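Local coordinates for ancillary protein 1 (Streptococcus pyogenes, PDB 2XI9), which probably serves as a pilus-presented adhesin that uses an internal thioester bond for efficient interaction with host cells, at residues L241-L247 / L277-L283. Residues are numbered along the deposited sequence; the frame is centred on the assembly and turned at random.
Sequences LRAATQL and LAVAKIL
Leu241 meets Val279 branch against branch, its CD1 lying 3.7 Å from Val279 CG1 where the two side chains cross at about a right angle. On the far flank, Arg242 makes a hydrogen bond and a cation-pi contact with Tyr147, and Gln246 NE2 a hydrogen bond with Cys160 O. Small residues set the spacing of helices 238-253 and 274-288: Ala244 CB lies 4.0 Å from Ala280 CB, the two methyls meeting where the backbones come closest. There the axes of the two segments come within 8.4 Å, at a crossing angle of -50°. With OG1 beside its own backbone N (chi1 -48°), the Thr245 hydroxyl donates to Leu241 O at 2.7 Å, above the carbonyl plane, while Thr245 N reaches the same oxygen from the opposite face; OG1 in turn accepts a hydrogen bond from Tyr224 N. Leu283 CD1 packs on the backbone here, 3.8 Å from Thr245 CA. Leu247 closes the row, its CD2 being 3.7 Å from Leu277 CD1, and Leu263 of helix 260-263 touches both leucines. Within the thioester domain, then, with no hydrogen bond across, the two segments are held by the fit of apolar branches and alanine methyls, and the buried threonine hydroxyl among them is paid for by Leu241 O and Tyr224 N.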
# COMPACT_ATOMS: atom_id res chain seq x y z
N LEU A 241 -8.19 19.48 4.37
CA LEU A 241 -8.29 18.61 3.21
C LEU A 241 -7.50 17.32 3.41
O LEU A 241 -7.97 16.23 3.03
CB LEU A 241 -7.91 19.31 1.90
CG LEU A 241 -8.13 18.53 0.61
CD1 LEU A 241 -9.63 18.29 0.40
CD2 LEU A 241 -7.49 19.29 -0.65
N ARG A 242 -6.33 17.42 4.04
CA ARG A 242 -5.54 16.23 4.36
C ARG A 242 -6.36 15.24 5.22
O ARG A 242 -6.40 14.05 4.96
CB ARG A 242 -4.23 16.63 5.04
CG ARG A 242 -3.19 15.52 5.14
CD ARG A 242 -1.85 16.09 5.53
NE ARG A 242 -0.79 15.07 5.50
CZ ARG A 242 0.49 15.32 5.41
NH1 ARG A 242 0.95 16.57 5.34
NH2 ARG A 242 1.34 14.29 5.43
N ALA A 243 -6.98 15.74 6.28
CA ALA A 243 -7.80 14.92 7.14
C ALA A 243 -8.99 14.31 6.39
O ALA A 243 -9.26 13.13 6.57
CB ALA A 243 -8.28 15.70 8.31
N ALA A 244 -9.68 15.10 5.58
CA ALA A 244 -10.82 14.63 4.83
C ALA A 244 -10.38 13.50 3.93
O ALA A 244 -11.10 12.53 3.78
CB ALA A 244 -11.46 15.79 4.03
N THR A 245 -9.18 13.64 3.30
CA THR A 245 -8.59 12.63 2.43
C THR A 245 -8.32 11.35 3.23
O THR A 245 -8.63 10.24 2.77
CB THR A 245 -7.26 13.15 1.67
OG1 THR A 245 -7.52 14.46 1.07
CG2 THR A 245 -6.81 12.20 0.59
N GLN A 246 -7.76 11.50 4.43
CA GLN A 246 -7.45 10.34 5.25
C GLN A 246 -8.74 9.58 5.61
O GLN A 246 -8.77 8.35 5.59
CB GLN A 246 -6.73 10.78 6.54
CG GLN A 246 -6.35 9.61 7.50
CD GLN A 246 -5.39 8.61 6.90
OE1 GLN A 246 -4.18 8.80 6.96
NE2 GLN A 246 -5.92 7.51 6.37
N LEU A 247 -9.76 10.32 5.99
CA LEU A 247 -11.04 9.69 6.39
C LEU A 247 -11.72 9.02 5.18
O LEU A 247 -12.31 8.00 5.31
CB LEU A 247 -11.95 10.72 7.06
CG LEU A 247 -13.33 10.22 7.51
CD1 LEU A 247 -13.13 9.11 8.53
CD2 LEU A 247 -14.22 11.39 8.05
N LEU A 277 -16.06 17.45 7.11
CA LEU A 277 -16.71 16.18 6.87
C LEU A 277 -17.53 16.22 5.55
O LEU A 277 -17.62 15.23 4.82
CB LEU A 277 -17.58 15.82 8.11
CG LEU A 277 -18.35 14.52 7.99
CD1 LEU A 277 -17.39 13.34 7.84
CD2 LEU A 277 -19.30 14.35 9.19
N ALA A 278 -18.10 17.37 5.20
CA ALA A 278 -18.86 17.45 3.93
C ALA A 278 -17.89 17.22 2.75
O ALA A 278 -18.23 16.55 1.77
CB ALA A 278 -19.59 18.77 3.80
N VAL A 279 -16.68 17.75 2.84
CA VAL A 279 -15.67 17.51 1.81
C VAL A 279 -15.21 16.04 1.78
O VAL A 279 -15.02 15.44 0.70
CB VAL A 279 -14.50 18.49 1.92
CG1 VAL A 279 -13.30 18.03 1.03
CG2 VAL A 279 -14.97 19.89 1.55
N ALA A 280 -15.09 15.42 2.95
CA ALA A 280 -14.78 14.00 2.98
C ALA A 280 -15.87 13.25 2.20
O ALA A 280 -15.56 12.35 1.43
CB ALA A 280 -14.68 13.48 4.41
N LYS A 281 -17.12 13.64 2.41
CA LYS A 281 -18.27 13.03 1.70
C LYS A 281 -18.21 13.25 0.17
O LYS A 281 -18.51 12.33 -0.62
CB LYS A 281 -19.60 13.53 2.25
CG LYS A 281 -19.96 13.08 3.69
CD LYS A 281 -21.44 13.45 4.07
CE LYS A 281 -21.77 13.04 5.52
NZ LYS A 281 -23.06 13.63 5.99
N ILE A 282 -17.86 14.47 -0.24
CA ILE A 282 -17.56 14.76 -1.67
C ILE A 282 -16.48 13.84 -2.27
O ILE A 282 -16.68 13.27 -3.31
CB ILE A 282 -17.16 16.26 -1.87
CG1 ILE A 282 -18.41 17.12 -1.74
CG2 ILE A 282 -16.49 16.48 -3.26
CD1 ILE A 282 -18.14 18.60 -1.31
N LEU A 283 -15.37 13.65 -1.56
CA LEU A 283 -14.32 12.78 -2.02
C LEU A 283 -14.83 11.35 -2.22
O LEU A 283 -14.61 10.73 -3.27
CB LEU A 283 -13.14 12.82 -1.08
CG LEU A 283 -12.35 14.13 -0.98
CD1 LEU A 283 -11.24 13.95 0.09
CD2 LEU A 283 -11.81 14.57 -2.33